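Long-range contacts in histone-lysine N-methyltransferase SETMAR (PDB 3BO5), which methylates lysines of histone H3 with S-adenosyl-L-methionine through this SET-containing part, and as a full-length transposase fusion takes part in DNA double-strand break repair: residues C76-S87 with C109-V120; E100-L108 with M219-M227. The protein carries 2 engineered substitutions. All coordinates share one frame; numbering follows the deposited sequence. Where two conformers were deposited one is given.

Interaction 1 of 2, residues C76-S87 with C109-V120. With ZN (zinc ion), chain B; ZN (zinc ion), chain C.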
loop_
_atom_site.group_PDB
_atom_site.type_symbol
_atom_site.label_atom_id
_atom_site.label_comp_id
_atom_site.label_asym_id
_atom_site.label_seq_id
_atom_site.Cartn_x
_atom_site.Cartn_y
_atom_site.Cartn_z
ATOM N N CYS A 76 20.109 -5.123 8.308
ATOM C CA CYS A 76 18.838 -4.922 7.608
ATOM C C CYS A 76 18.367 -6.107 6.761
ATOM O O CYS A 76 17.218 -6.068 6.274
ATOM C CB CYS A 76 18.875 -3.654 6.722
ATOM S SG CYS A 76 19.222 -2.191 7.624
ATOM N N LEU A 77 19.236 -7.085 6.526
ATOM C CA LEU A 77 18.982 -8.195 5.639
ATOM C C LEU A 77 19.056 -9.509 6.381
ATOM O O LEU A 77 19.644 -10.473 5.860
ATOM C CB LEU A 77 19.986 -8.238 4.504
ATOM C CG LEU A 77 19.863 -7.066 3.543
ATOM C CD1 LEU A 77 20.852 -7.143 2.366
ATOM C CD2 LEU A 77 18.471 -6.943 3.003
ATOM N N ARG A 78 18.476 -9.560 7.553
ATOM C CA ARG A 78 18.596 -10.785 8.375
ATOM C C ARG A 78 17.837 -11.990 7.830
ATOM O O ARG A 78 18.032 -13.108 8.340
ATOM C CB ARG A 78 18.201 -10.498 9.810
ATOM C CG ARG A 78 19.123 -9.533 10.455
ATOM C CD ARG A 78 18.596 -9.167 11.807
ATOM N NE ARG A 78 19.562 -8.450 12.637
ATOM C CZ ARG A 78 19.287 -7.319 13.281
ATOM N NH1 ARG A 78 20.207 -6.736 14.047
ATOM N NH2 ARG A 78 18.087 -6.765 13.154
ATOM N N HIS A 79 16.995 -11.776 6.817
ATOM C CA HIS A 79 16.254 -12.862 6.183
ATOM C C HIS A 79 16.460 -12.863 4.668
ATOM O O HIS A 79 15.571 -13.198 3.884
ATOM C CB HIS A 79 14.782 -12.821 6.643
ATOM C CG HIS A 79 14.635 -13.066 8.108
ATOM N ND1 HIS A 79 14.601 -12.045 9.037
ATOM C CD2 HIS A 79 14.568 -14.217 8.819
ATOM C CE1 HIS A 79 14.479 -12.553 10.252
ATOM N NE2 HIS A 79 14.484 -13.869 10.152
ATOM N N GLY A 80 17.691 -12.555 4.268
ATOM C CA GLY A 80 18.082 -12.691 2.882
ATOM C C GLY A 80 17.695 -11.390 2.194
ATOM O O GLY A 80 17.158 -10.465 2.826
ATOM N N GLU A 81 17.969 -11.298 0.915
ATOM C CA GLU A 81 17.698 -10.081 0.184
ATOM C C GLU A 81 16.207 -9.966 0.010
ATOM O O GLU A 81 15.544 -10.973 -0.226
ATOM C CB GLU A 81 18.386 -10.092 -1.163
ATOM C CG GLU A 81 19.907 -9.947 -0.999
ATOM C CD GLU A 81 20.587 -9.738 -2.355
ATOM O OE1 GLU A 81 20.611 -10.716 -3.137
ATOM O OE2 GLU A 81 21.021 -8.581 -2.652
ATOM N N ASN A 82 15.670 -8.755 0.117
ATOM C CA ASN A 82 14.259 -8.582 -0.145
ATOM C C ASN A 82 14.031 -8.397 -1.624
ATOM O O ASN A 82 12.949 -8.795 -2.130
ATOM C CB ASN A 82 13.772 -7.334 0.585
ATOM C CG ASN A 82 13.835 -7.489 2.051
ATOM O OD1 ASN A 82 13.279 -8.443 2.624
ATOM N ND2 ASN A 82 14.539 -6.559 2.720
ATOM N N TYR A 83 14.995 -7.783 -2.291
ATOM C CA TYR A 83 14.792 -7.368 -3.655
ATOM C C TYR A 83 15.943 -7.860 -4.516
ATOM O O TYR A 83 17.081 -8.039 -4.035
ATOM C CB TYR A 83 14.752 -5.844 -3.768
ATOM C CG TYR A 83 13.755 -5.230 -2.785
ATOM C CD1 TYR A 83 12.372 -5.404 -2.973
ATOM C CD2 TYR A 83 14.210 -4.503 -1.672
ATOM C CE1 TYR A 83 11.434 -4.819 -2.105
ATOM C CE2 TYR A 83 13.269 -3.903 -0.796
ATOM C CZ TYR A 83 11.898 -4.089 -1.018
ATOM O OH TYR A 83 11.024 -3.521 -0.158
ATOM N N ASP A 84 15.627 -8.038 -5.798
ATOM C CA ASP A 84 16.679 -8.298 -6.762
ATOM C C ASP A 84 17.260 -7.053 -7.355
ATOM O O ASP A 84 16.983 -5.932 -6.939
ATOM C CB ASP A 84 16.218 -9.286 -7.861
ATOM C CG ASP A 84 15.199 -8.735 -8.767
ATOM O OD1 ASP A 84 15.109 -7.494 -8.949
ATOM O OD2 ASP A 84 14.519 -9.594 -9.385
ATOM N N ASP A 85 18.177 -7.257 -8.311
ATOM C CA ASP A 85 18.911 -6.144 -8.824
ATOM C C ASP A 85 18.046 -5.215 -9.673
ATOM O O ASP A 85 18.481 -4.065 -9.934
ATOM C CB ASP A 85 20.160 -6.593 -9.603
ATOM C CG ASP A 85 20.964 -5.419 -10.101
ATOM O OD1 ASP A 85 21.498 -4.678 -9.256
ATOM O OD2 ASP A 85 21.026 -5.207 -11.322
ATOM N N ASN A 86 16.862 -5.698 -10.091
ATOM C CA ASN A 86 15.906 -4.902 -10.865
ATOM C C ASN A 86 14.873 -4.304 -9.956
ATOM O O ASN A 86 13.905 -3.752 -10.438
ATOM C CB ASN A 86 15.203 -5.735 -11.903
ATOM C CG ASN A 86 16.137 -6.192 -12.968
ATOM O OD1 ASN A 86 16.976 -5.404 -13.427
ATOM N ND2 ASN A 86 16.073 -7.479 -13.297
ATOM N N SER A 87 15.142 -4.341 -8.652
ATOM C CA SER A 87 14.229 -3.803 -7.638
ATOM C C SER A 87 12.947 -4.598 -7.496
ATOM O O SER A 87 11.975 -4.073 -6.912
ATOM C CB SER A 87 13.875 -2.361 -7.950
ATOM O OG SER A 87 15.101 -1.631 -7.840
ATOM N N CYS A 109 21.172 4.251 7.794
ATOM C CA CYS A 109 22.111 3.302 7.215
ATOM C C CYS A 109 23.148 4.126 6.424
ATOM O O CYS A 109 22.755 4.994 5.681
ATOM C CB CYS A 109 21.338 2.317 6.287
ATOM S SG CYS A 109 20.215 1.268 7.215
ATOM N N ARG A 110 24.421 3.725 6.488
ATOM C CA ARG A 110 25.399 4.514 5.774
ATOM C C ARG A 110 25.684 3.971 4.410
ATOM O O ARG A 110 26.433 4.611 3.661
ATOM C CB ARG A 110 26.671 4.616 6.571
ATOM C CG ARG A 110 26.457 5.566 7.729
ATOM C CD ARG A 110 27.196 5.113 8.951
ATOM N NE ARG A 110 28.608 5.281 8.707
ATOM C CZ ARG A 110 29.563 4.968 9.571
ATOM N NH1 ARG A 110 30.837 5.156 9.227
ATOM N NH2 ARG A 110 29.240 4.467 10.752
ATOM N N CYS A 111 25.026 2.856 4.042
ATOM C CA CYS A 111 25.077 2.457 2.636
ATOM C C CYS A 111 24.558 3.561 1.720
ATOM O O CYS A 111 23.775 4.443 2.144
ATOM C CB CYS A 111 24.287 1.155 2.396
ATOM S SG CYS A 111 22.545 1.416 2.946
ATOM N N SER A 112 24.940 3.545 0.450
ATOM C CA SER A 112 24.540 4.626 -0.434
ATOM C C SER A 112 23.095 4.548 -0.799
ATOM O O SER A 112 22.411 3.509 -0.562
ATOM C CB SER A 112 25.336 4.642 -1.731
ATOM O OG SER A 112 24.835 3.675 -2.611
ATOM N N ASP A 113 22.600 5.611 -1.423
ATOM C CA ASP A 113 21.193 5.574 -1.789
ATOM C C ASP A 113 20.961 4.586 -2.952
ATOM O O ASP A 113 19.814 4.279 -3.306
ATOM C CB ASP A 113 20.585 6.981 -1.985
ATOM C CG ASP A 113 20.336 7.741 -0.639
ATOM O OD1 ASP A 113 20.567 8.968 -0.638
ATOM O OD2 ASP A 113 19.890 7.150 0.397
ATOM N N HIS A 114 22.047 4.019 -3.490
ATOM C CA HIS A 114 21.993 2.962 -4.503
ATOM C C HIS A 114 21.870 1.545 -3.958
ATOM O O HIS A 114 21.828 0.546 -4.691
ATOM C CB HIS A 114 23.155 3.102 -5.476
ATOM C CG HIS A 114 23.202 4.468 -6.078
ATOM N ND1 HIS A 114 24.181 5.392 -5.760
ATOM C CD2 HIS A 114 22.321 5.111 -6.885
ATOM C CE1 HIS A 114 23.931 6.525 -6.395
ATOM N NE2 HIS A 114 22.807 6.383 -7.083
ATOM N N CYS A 115 21.825 1.460 -2.633
ATOM C CA CYS A 115 21.768 0.176 -2.022
ATOM C C CYS A 115 20.536 -0.563 -2.586
ATOM O O CYS A 115 19.462 0.015 -2.683
ATOM C CB CYS A 115 21.576 0.353 -0.499
ATOM S SG CYS A 115 21.324 -1.201 0.399
ATOM N N ARG A 116 20.718 -1.850 -2.906
ATOM C CA ARG A 116 19.619 -2.682 -3.439
ATOM C C ARG A 116 18.501 -2.904 -2.453
ATOM O O ARG A 116 17.419 -3.333 -2.893
ATOM C CB ARG A 116 20.093 -4.041 -3.948
ATOM C CG ARG A 116 20.810 -3.813 -5.292
ATOM C CD ARG A 116 21.846 -4.900 -5.554
ATOM N NE ARG A 116 21.298 -6.226 -5.815
ATOM C CZ ARG A 116 22.060 -7.257 -6.185
ATOM N NH1 ARG A 116 21.520 -8.443 -6.414
ATOM N NH2 ARG A 116 23.375 -7.091 -6.325
ATOM N N ASN A 117 18.747 -2.602 -1.179
ATOM C CA ASN A 117 17.692 -2.754 -0.178
ATOM C C ASN A 117 16.977 -1.434 0.104
ATOM O O ASN A 117 16.432 -1.277 1.216
ATOM C CB ASN A 117 18.242 -3.383 1.126
ATOM C CG ASN A 117 17.174 -3.921 2.008
ATOM O OD1 ASN A 117 16.284 -4.612 1.530
ATOM N ND2 ASN A 117 17.307 -3.683 3.316
ATOM N N ARG A 118 16.978 -0.529 -0.877
ATOM C CA ARG A 118 16.160 0.720 -0.831
ATOM C C ARG A 118 15.298 0.672 -2.064
ATOM O O ARG A 118 15.820 0.806 -3.186
ATOM C CB ARG A 118 17.056 1.973 -0.852
ATOM C CG ARG A 118 18.054 2.001 0.296
ATOM C CD ARG A 118 18.968 3.150 0.091
ATOM N NE ARG A 118 19.976 3.342 1.163
ATOM C CZ ARG A 118 19.767 3.956 2.306
ATOM N NH1 ARG A 118 18.555 4.340 2.658
ATOM N NH2 ARG A 118 20.824 4.132 3.147
ATOM N N VAL A 119 14.010 0.431 -1.873
ATOM C CA VAL A 119 13.065 0.259 -3.011
ATOM C C VAL A 119 11.797 1.017 -2.679
ATOM O O VAL A 119 11.546 2.031 -3.338
ATOM C CB VAL A 119 12.786 -1.194 -3.365
ATOM C CG1 VAL A 119 11.598 -1.350 -4.300
ATOM C CG2 VAL A 119 14.035 -1.795 -3.962
ATOM N N VAL A 120 11.008 0.606 -1.678
ATOM C CA VAL A 120 9.744 1.356 -1.410
ATOM C C VAL A 120 10.032 2.833 -1.174
ATOM O O VAL A 120 9.325 3.758 -1.627
ATOM C CB VAL A 120 9.090 0.737 -0.214
ATOM C CG1 VAL A 120 7.860 1.540 0.279
ATOM C CG2 VAL A 120 8.700 -0.724 -0.564
HETATM ZN ZN ZN B . 20.590 -0.892 6.305
HETATM ZN ZN ZN C . 21.858 -0.748 2.588
HETATM O O HOH W 1 19.444 -7.259 -4.425
HETATM O O HOH W 2 17.033 -6.432 -0.484
HETATM O O HOH W 3 16.848 -3.520 -5.559
HETATM O O HOH W 4 15.755 0.648 -5.842
#
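Asn-117 turns its CG anti to the backbone N (chi1 -163°), whereas Asn-82 sets CG anti to the carbonyl carbon (chi1 -66°), and the two amides come together nearly coplanar. Asn-82 ND2 donates to Asn-117 OD1 at 2.9 Å, with the oxygen close to the donor's own amide plane. Water 2 gives the same oxygen a second proton and accepts from the backbone N of Tyr-83. Asn-117 ND2 donates a hydrogen bond to the Phe-103 carbonyl, which fixes the rotation of this buried amide. Leu-77 slides past it, its CD2 3.4 Å from Asn-117 CG. Farther along, Val-119 CG2 stands over one face of the Tyr-83 ring, 3.7 Å from its centroid, in a CH-pi contact, while Asn-82 CB lies over the opposite face. On the exposed flank the Arg-116 guanidinium sits between two acids, Glu-81 OE2 over one face and Asp-85 OD1 over the other. At the far end Cys-76 SG binds a zinc ion at 2.3 Å and Cys-109 SG binds the same ion, with Cys-62 and Cys-105 completing the site. Cys-111 and Cys-115 hold a second zinc with Cys-69 and Cys-105, in the triangular three-zinc cluster of the pre-SET domain. Metal-thiolate bonds and a gripped amide thus fasten two irregular loops, whereas the long salt bridges, with no N-H aimed at either acid, probably add undirected attraction.

Interaction 2 of 2, residues E100-L108 with M219-M227. With ZN (zinc ion), chain B; ZN (zinc ion), chain C.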
loop_
_atom_site.group_PDB
_atom_site.type_symbol
_atom_site.label_atom_id
_atom_site.label_comp_id
_atom_site.label_asym_id
_atom_site.label_seq_id
_atom_site.Cartn_x
_atom_site.Cartn_y
_atom_site.Cartn_z
ATOM N N GLU A 100 8.834 -13.791 6.986
ATOM C CA GLU A 100 10.007 -12.984 7.356
ATOM C C GLU A 100 9.725 -11.477 7.175
ATOM O O GLU A 100 9.405 -11.028 6.071
ATOM C CB GLU A 100 11.200 -13.389 6.508
ATOM C CG GLU A 100 11.687 -14.830 6.692
ATOM C CD GLU A 100 12.302 -15.388 5.407
ATOM O OE1 GLU A 100 12.148 -14.754 4.323
ATOM O OE2 GLU A 100 12.932 -16.472 5.474
ATOM N N PRO A 101 9.898 -10.700 8.244
ATOM C CA PRO A 101 9.638 -9.257 8.163
ATOM C C PRO A 101 10.640 -8.557 7.250
ATOM O O PRO A 101 11.833 -8.938 7.185
ATOM C CB PRO A 101 9.746 -8.776 9.611
ATOM C CG PRO A 101 10.645 -9.796 10.282
ATOM C CD PRO A 101 10.359 -11.112 9.581
ATOM N N VAL A 102 10.150 -7.570 6.516
ATOM C CA VAL A 102 10.953 -6.842 5.561
ATOM C C VAL A 102 11.374 -5.493 6.126
ATOM O O VAL A 102 10.507 -4.644 6.525
ATOM C CB VAL A 102 10.196 -6.538 4.235
ATOM C CG1 VAL A 102 11.020 -5.680 3.288
ATOM C CG2 VAL A 102 9.761 -7.871 3.519
ATOM N N PHE A 103 12.709 -5.318 6.174
ATOM C CA PHE A 103 13.267 -4.017 6.541
ATOM C C PHE A 103 14.079 -3.501 5.389
ATOM O O PHE A 103 14.914 -4.203 4.903
ATOM C CB PHE A 103 14.180 -4.185 7.764
ATOM C CG PHE A 103 13.416 -4.470 8.994
ATOM C CD1 PHE A 103 13.066 -3.417 9.860
ATOM C CD2 PHE A 103 13.062 -5.791 9.305
ATOM C CE1 PHE A 103 12.327 -3.675 11.033
ATOM C CE2 PHE A 103 12.320 -6.060 10.498
ATOM C CZ PHE A 103 11.982 -5.012 11.325
ATOM N N GLU A 104 13.795 -2.294 4.947
ATOM C CA GLU A 104 14.714 -1.577 4.007
ATOM C C GLU A 104 15.810 -0.849 4.778
ATOM O O GLU A 104 15.635 -0.457 5.949
ATOM C CB GLU A 104 13.938 -0.561 3.138
ATOM C CG GLU A 104 13.027 -1.297 2.190
ATOM C CD GLU A 104 12.559 -0.439 1.000
ATOM O OE1 GLU A 104 12.888 0.781 0.894
ATOM O OE2 GLU A 104 11.791 -1.066 0.233
ATOM N N CYS A 105 16.930 -0.580 4.072
ATOM C CA CYS A 105 17.907 0.354 4.636
ATOM C C CYS A 105 17.222 1.724 4.717
ATOM O O CYS A 105 16.299 2.014 3.972
ATOM C CB CYS A 105 19.164 0.333 3.806
ATOM S SG CYS A 105 20.033 -1.152 4.036
ATOM N N ASN A 106 17.594 2.491 5.759
ATOM C CA ASN A 106 16.875 3.690 6.096
ATOM C C ASN A 106 17.761 4.917 6.143
ATOM O O ASN A 106 18.864 4.903 5.661
ATOM C CB ASN A 106 16.043 3.488 7.355
ATOM C CG ASN A 106 16.883 3.353 8.604
ATOM O OD1 ASN A 106 18.020 3.790 8.648
ATOM N ND2 ASN A 106 16.279 2.805 9.680
ATOM N N VAL A 107 17.223 6.003 6.702
ATOM C CA VAL A 107 17.982 7.262 6.625
ATOM C C VAL A 107 19.293 7.169 7.453
ATOM O O VAL A 107 20.232 7.958 7.241
ATOM C CB VAL A 107 17.077 8.418 7.092
ATOM C CG1 VAL A 107 16.748 8.304 8.570
ATOM C CG2 VAL A 107 17.680 9.794 6.700
ATOM N N LEU A 108 19.336 6.228 8.390
ATOM C CA LEU A 108 20.508 6.105 9.227
ATOM C C LEU A 108 21.544 5.113 8.744
ATOM O O LEU A 108 22.705 5.064 9.299
ATOM C CB LEU A 108 20.099 5.765 10.635
ATOM C CG LEU A 108 19.208 6.862 11.228
ATOM C CD1 LEU A 108 19.006 6.356 12.648
ATOM C CD2 LEU A 108 19.827 8.274 11.177
ATOM N N MET A 219 0.257 -6.836 -1.095
ATOM C CA MET A 219 0.672 -5.869 -0.099
ATOM C C MET A 219 1.627 -6.516 0.929
ATOM O O MET A 219 1.326 -7.584 1.484
ATOM C CB MET A 219 -0.565 -5.399 0.669
ATOM C CG MET A 219 -0.166 -4.229 1.645
ATOM S SD MET A 219 -1.650 -3.727 2.536
ATOM C CE MET A 219 -2.393 -2.632 1.306
ATOM N N ILE A 220 2.785 -5.884 1.140
ATOM C CA ILE A 220 3.771 -6.347 2.072
ATOM C C ILE A 220 4.048 -5.232 3.073
ATOM O O ILE A 220 4.318 -4.124 2.648
ATOM C CB ILE A 220 5.125 -6.576 1.281
ATOM C CG1 ILE A 220 4.936 -7.668 0.234
ATOM C CG2 ILE A 220 6.224 -7.086 2.211
ATOM C CD1 ILE A 220 4.294 -8.870 0.783
ATOM N N PRO A 221 3.987 -5.520 4.409
ATOM C CA PRO A 221 4.443 -4.460 5.366
ATOM C C PRO A 221 5.944 -4.299 5.245
ATOM O O PRO A 221 6.690 -5.282 5.323
ATOM C CB PRO A 221 4.058 -5.046 6.751
ATOM C CG PRO A 221 3.096 -6.218 6.464
ATOM C CD PRO A 221 3.481 -6.725 5.079
ATOM N N VAL A 222 6.381 -3.071 4.947
ATOM C CA VAL A 222 7.798 -2.824 4.771
ATOM C C VAL A 222 8.208 -1.744 5.776
ATOM O O VAL A 222 7.663 -0.640 5.747
ATOM C CB VAL A 222 8.099 -2.368 3.333
ATOM C CG1 VAL A 222 9.576 -1.952 3.253
ATOM C CG2 VAL A 222 7.813 -3.519 2.340
ATOM N N ARG A 223 9.168 -2.099 6.656
ATOM C CA ARG A 223 9.689 -1.071 7.574
ATOM C C ARG A 223 10.907 -0.383 7.051
ATOM O O ARG A 223 11.770 -1.025 6.475
ATOM C CB ARG A 223 9.920 -1.669 8.983
ATOM C CG ARG A 223 8.600 -1.954 9.693
ATOM C CD ARG A 223 8.742 -2.751 10.958
ATOM N NE ARG A 223 7.427 -2.774 11.612
ATOM C CZ ARG A 223 6.437 -3.608 11.285
ATOM N NH1 ARG A 223 6.573 -4.488 10.285
ATOM N NH2 ARG A 223 5.289 -3.555 11.975
ATOM N N ILE A 224 10.997 0.924 7.278
ATOM C CA ILE A 224 12.106 1.726 6.788
ATOM C C ILE A 224 12.653 2.493 8.006
ATOM O O ILE A 224 13.469 1.967 8.740
ATOM C CB ILE A 224 11.721 2.644 5.658
ATOM C CG1 ILE A 224 10.981 1.789 4.564
ATOM C CG2 ILE A 224 12.981 3.372 5.070
ATOM C CD1 ILE A 224 10.657 2.508 3.261
ATOM N N ASP A 225 12.175 3.715 8.205
ATOM C CA ASP A 225 12.641 4.469 9.392
ATOM C C ASP A 225 11.928 4.119 10.677
ATOM O O ASP A 225 12.486 4.178 11.748
ATOM C CB ASP A 225 12.478 5.964 9.156
ATOM C CG ASP A 225 13.334 6.500 8.034
ATOM O OD1 ASP A 225 14.378 5.972 7.796
ATOM O OD2 ASP A 225 13.002 7.540 7.406
ATOM N N SER A 226 10.663 3.761 10.536
ATOM C CA SER A 226 9.697 3.652 11.618
ATOM C C SER A 226 9.188 2.274 11.898
ATOM O O SER A 226 9.037 1.437 10.992
ATOM C CB SER A 226 8.507 4.573 11.218
ATOM O OG SER A 226 7.449 4.504 12.175
ATOM N N MET A 227 8.813 2.037 13.162
ATOM C CA MET A 227 8.074 0.833 13.498
ATOM C C MET A 227 6.699 0.728 12.777
ATOM O O MET A 227 6.155 -0.362 12.642
ATOM C CB MET A 227 7.810 0.787 15.015
ATOM C CG MET A 227 7.352 -0.532 15.440
ATOM S SD MET A 227 8.628 -1.812 15.369
ATOM C CE MET A 227 7.654 -3.225 15.801
HETATM ZN ZN ZN B . 20.590 -0.892 6.305
HETATM ZN ZN ZN C . 21.858 -0.748 2.588
HETATM O O HOH W 5 7.161 -7.530 6.573
HETATM O O HOH W 6 8.335 -5.095 8.138
HETATM O O HOH W 7 14.573 -0.526 8.437
#
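Val-102 O is gripped twice: Arg-223 N donates to it at 2.9 Å in a nearly straight bond (167°), and water 6 gives it another proton while accepting from Arg-223 NH1. One step on, Glu-104 N reaches Arg-223 O at 2.8 Å, and Phe-103 CA sends a CA-H...O contact to that same carbonyl. These bonds make Phe-103 and Arg-223 a parallel bridge, joining the short pre-SET strand 102-103 to the SET-domain strand 217-223, whose other neighbour is strand 230-235. On one face of this sheet Phe-103 CE1 lies 3.7 Å from Arg-223 CD, against the extended aliphatic part of the arginine; its guanidinium goes on to a salt bridge with Glu-185, and NE donates to Met-227 O. The other face carries Val-102, whose CG2 meets Ile-220 CG2 at 3.9 Å. Beyond the strand, Asn-106 puts its CG between the backbone N and the carbonyl carbon (chi1 70°), and from there ND2 donates to Ile-224 O at 3.1 Å while OD1 closes an Asx turn by accepting from Leu-108 N. An alanine here has neither donor nor acceptor, and the turn to Leu-108 would probably loosen, with Ile-224 O left to water 7. Val-107 N meets Asp-225 OD1 head-on at 3.0 Å (171°), just past Cys-105, whose SG bridges two zinc ions at 2.4 Å from each.

Both contacts are partly buried and draw on the pre-SET region, interaction 1 with both segments and interaction 2 with one, the segments alternating along the chain. Interaction 1 lies farther out, its centre about 19 Å from the chain's centre, against about 13 Å for that of interaction 2; there zinc and paired amides fasten loops, and long salt bridges lie on the exposed side. Interaction 2 ties 100-108 to the SET domain through one parallel bridge, aliphatic packing and two side-chain bonds past the strand. Glu-104 joins them: its OE2 lies 2.6 Å from Tyr-83 OH and 2.7 Å from Val-120 N, both probable hydrogen bonds. Cys-105 shares two zinc ions with cysteines of interaction 1.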